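Local coordinates for VESB protease (Vibrio cholerae, PDB 4LK4), which probably cleaves peptide bonds as a secreted, trypsin-like serine endopeptidase of the S1 family, at residues A[182-188]-A[228-233]. The protein carries 1 engineered substitution. Numbering follows the deposited sequence.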
ATOM      1  N   SER A 182      17.021   2.211   0.417  1.00 54.62           N
ATOM      2  CA  SER A 182      16.304   1.333   1.339  1.00 53.05           C
ATOM      3  C   SER A 182      14.846   1.772   1.500  1.00 50.36           C
ATOM      4  O   SER A 182      14.416   2.826   0.996  1.00 48.66           O
ATOM      5  CB  SER A 182      16.982   1.319   2.714  1.00 53.39           C
ATOM      6  OG  SER A 182      17.116   2.645   3.228  1.00 52.99           O
ATOM      7  N   THR A 183      14.129   0.939   2.246  1.00 49.68           N
ATOM      8  CA  THR A 183      12.717   1.013   2.458  1.00 48.02           C
ATOM      9  C   THR A 183      12.185   2.340   3.009  1.00 45.91           C
ATOM     10  O   THR A 183      11.013   2.648   2.794  1.00 45.20           O
ATOM     11  CB  THR A 183      12.268  -0.109   3.434  1.00 49.24           C
ATOM     12  OG1 THR A 183      10.839  -0.076   3.577  1.00 49.25           O
ATOM     13  CG2 THR A 183      12.877   0.064   4.820  1.00 48.98           C
ATOM     14  N   ASN A 184      12.975   3.068   3.784  1.00 44.84           N
ATOM     15  CA  ASN A 184      12.465   4.296   4.333  1.00 44.44           C
ATOM     16  C   ASN A 184      13.529   5.330   4.609  1.00 45.34           C
ATOM     17  O   ASN A 184      14.729   5.023   4.603  1.00 48.46           O
ATOM     18  CB  ASN A 184      11.594   4.033   5.570  1.00 44.50           C
ATOM     19  CG  ASN A 184      12.322   3.280   6.675  1.00 45.21           C
ATOM     20  OD1 ASN A 184      13.542   3.210   6.715  1.00 46.38           O
ATOM     21  ND2 ASN A 184      11.554   2.735   7.598  1.00 45.95           N
ATOM     22  N   PHE A 185      13.077   6.570   4.780  1.00 44.11           N
ATOM     23  CA  PHE A 185      13.960   7.709   5.088  1.00 43.82           C
ATOM     24  C   PHE A 185      13.296   8.642   6.095  1.00 44.22           C
ATOM     25  O   PHE A 185      12.116   8.485   6.418  1.00 44.18           O
ATOM     26  CB  PHE A 185      14.296   8.494   3.807  1.00 42.81           C
ATOM     27  CG  PHE A 185      13.119   9.193   3.184  1.00 40.67           C
ATOM     28  CD1 PHE A 185      12.752  10.458   3.585  1.00 40.06           C
ATOM     29  CD2 PHE A 185      12.384   8.583   2.183  1.00 39.71           C
ATOM     30  CE1 PHE A 185      11.688  11.107   2.982  1.00 39.11           C
ATOM     31  CE2 PHE A 185      11.296   9.205   1.617  1.00 38.49           C
ATOM     32  CZ  PHE A 185      10.955  10.475   2.011  1.00 38.68           C
ATOM     33  N   CYS A 186      14.055   9.634   6.535  1.00 45.81           N
ATOM     34  CA  CYS A 186      13.650  10.564   7.558  1.00 46.88           C
ATOM     35  C   CYS A 186      13.581  11.973   7.021  1.00 46.00           C
ATOM     36  O   CYS A 186      14.337  12.358   6.135  1.00 45.38           O
ATOM     37  CB  CYS A 186      14.693  10.598   8.674  1.00 50.71           C
ATOM     38  SG  CYS A 186      14.698   9.164   9.749  1.00 54.47           S
ATOM     39  N   ALA A 187      12.719  12.766   7.631  1.00 45.18           N
ATOM     40  CA  ALA A 187      12.662  14.172   7.342  1.00 45.74           C
ATOM     41  C   ALA A 187      12.242  14.883   8.594  1.00 47.22           C
ATOM     42  O   ALA A 187      11.489  14.350   9.412  1.00 46.79           O
ATOM     43  CB  ALA A 187      11.668  14.427   6.242  1.00 45.15           C
ATOM     44  N   ALA A 188      12.713  16.106   8.731  1.00 48.60           N
ATOM     45  CA  ALA A 188      12.563  16.835   9.969  1.00 50.66           C
ATOM     46  C   ALA A 188      11.690  18.038   9.817  1.00 51.84           C
ATOM     47  O   ALA A 188      11.803  18.808   8.858  1.00 50.81           O
ATOM     48  CB  ALA A 188      13.930  17.260  10.485  1.00 52.09           C
ATOM     49  N   TYR A 228      12.823  12.438  14.291  1.00 55.76           N
ATOM     50  CA  TYR A 228      12.427  12.701  12.929  1.00 53.55           C
ATOM     51  C   TYR A 228      11.147  11.936  12.595  1.00 51.19           C
ATOM     52  O   TYR A 228      10.754  11.027  13.317  1.00 53.25           O
ATOM     53  CB  TYR A 228      13.511  12.172  11.976  1.00 54.01           C
ATOM     54  CG  TYR A 228      14.911  12.649  12.275  1.00 55.73           C
ATOM     55  CD1 TYR A 228      15.171  14.000  12.523  1.00 56.60           C
ATOM     56  CD2 TYR A 228      15.974  11.765  12.252  1.00 56.45           C
ATOM     57  CE1 TYR A 228      16.453  14.444  12.785  1.00 58.41           C
ATOM     58  CE2 TYR A 228      17.263  12.193  12.521  1.00 58.87           C
ATOM     59  CZ  TYR A 228      17.500  13.536  12.780  1.00 59.80           C
ATOM     60  OH  TYR A 228      18.783  13.963  13.045  1.00 60.34           O
ATOM     61  N   GLY A 229      10.530  12.279  11.472  1.00 47.49           N
ATOM     62  CA  GLY A 229       9.443  11.504  10.912  1.00 44.34           C
ATOM     63  C   GLY A 229      10.059  10.527   9.936  1.00 43.69           C
ATOM     64  O   GLY A 229      11.049  10.847   9.268  1.00 41.82           O
ATOM     65  N   VAL A 230       9.469   9.327   9.861  1.00 42.82           N
ATOM     66  CA  VAL A 230       9.963   8.281   8.998  1.00 41.48           C
ATOM     67  C   VAL A 230       8.961   8.014   7.887  1.00 39.90           C
ATOM     68  O   VAL A 230       7.770   7.851   8.139  1.00 38.48           O
ATOM     69  CB  VAL A 230      10.199   7.035   9.823  1.00 42.78           C
ATOM     70  CG1 VAL A 230      10.611   5.889   8.934  1.00 42.83           C
ATOM     71  CG2 VAL A 230      11.255   7.321  10.876  1.00 45.01           C
ATOM     72  N   TYR A 231       9.463   7.946   6.662  1.00 39.63           N
ATOM     73  CA  TYR A 231       8.626   7.916   5.465  1.00 38.49           C
ATOM     74  C   TYR A 231       9.048   6.755   4.591  1.00 39.82           C
ATOM     75  O   TYR A 231      10.237   6.560   4.331  1.00 42.24           O
ATOM     76  CB  TYR A 231       8.776   9.226   4.686  1.00 38.02           C
ATOM     77  CG  TYR A 231       8.414  10.443   5.500  1.00 38.02           C
ATOM     78  CD1 TYR A 231       9.332  11.039   6.350  1.00 38.71           C
ATOM     79  CD2 TYR A 231       7.138  10.974   5.440  1.00 37.74           C
ATOM     80  CE1 TYR A 231       8.980  12.115   7.131  1.00 39.39           C
ATOM     81  CE2 TYR A 231       6.778  12.062   6.189  1.00 38.68           C
ATOM     82  CZ  TYR A 231       7.693  12.626   7.036  1.00 40.41           C
ATOM     83  OH  TYR A 231       7.291  13.727   7.744  1.00 42.41           O
ATOM     84  N   THR A 232       8.083   5.959   4.149  1.00 40.09           N
ATOM     85  CA  THR A 232       8.380   4.889   3.249  1.00 40.07           C
ATOM     86  C   THR A 232       8.881   5.528   1.960  1.00 40.97           C
ATOM     87  O   THR A 232       8.359   6.554   1.521  1.00 40.39           O
ATOM     88  CB  THR A 232       7.161   4.017   2.998  1.00 40.84           C
ATOM     89  OG1 THR A 232       6.736   3.427   4.235  1.00 41.50           O
ATOM     90  CG2 THR A 232       7.480   2.907   2.022  1.00 41.62           C
ATOM     91  N   ASN A 233       9.921   4.921   1.395  1.00 40.96           N
ATOM     92  CA  ASN A 233      10.625   5.436   0.252  1.00 42.28           C
ATOM     93  C   ASN A 233      10.006   5.002  -1.099  1.00 43.48           C
ATOM     94  O   ASN A 233      10.201   3.880  -1.539  1.00 44.91           O
ATOM     95  CB  ASN A 233      12.059   4.956   0.374  1.00 43.53           C
ATOM     96  CG  ASN A 233      12.921   5.356  -0.798  1.00 45.23           C
ATOM     97  OD1 ASN A 233      12.444   5.911  -1.804  1.00 45.66           O
ATOM     98  ND2 ASN A 233      14.217   5.079  -0.676  1.00 46.61           N
TER
HETATM   99  O   HOH W   1       8.689   1.647   5.081  1.00 41.82           O
HETATM  100  O   HOH W   2      15.657   5.818   1.984  1.00 44.99           O
HETATM  101  O   HOH W   3       8.705  14.770   9.431  1.00 50.90           O
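With chi1 at 66°, CG of Phe185 sits between its backbone N and carbonyl carbon, and the ring leans back over strand 229-233; Tyr231, its CG anti to the carbonyl carbon, lays its CB on one face of that ring, 3.7 Å from Phe185 CZ. The two rings are nearly parallel but slid apart, so they hardly overlap, and Tyr231 CE1 packs against Ala187 CB. Phe185 and Tyr231 form a hydrogen-bonded antiparallel pair, Tyr231 N to Phe185 O at 2.7 Å and Phe185 N to Tyr231 O at 2.9 Å; Ala187 and Gly229 form the next. On the other side of the sheet, Val230 CG2 and the Tyr228 ring flank Cys186, whose SG lies 3.8 Å from Tyr228 CD2 and is tied by a disulfide to Cys168 in helix 165-172. At the start of strand 184-188, Asn233, ending the other strand, extends its amide across to the loop: ND2 donates to Ser182 O at 2.8 Å with a bent N-H...O angle (137°), while its backbone N reaches Thr183 O at 2.9 Å. One water bridges Thr183 OG1 and Thr232 OG1, which also bond to Asn102 N and Asp103 O. These strands belong to the second beta-barrel of the trypsin fold; backbone bonds and the Asn233 amide pair the buried carbonyls of Ser182, Thr183, Phe185 and Ala187, while Phe185, Ala187 and Tyr231 pack on one face and the disulfide links Cys186, on the other, to the helix.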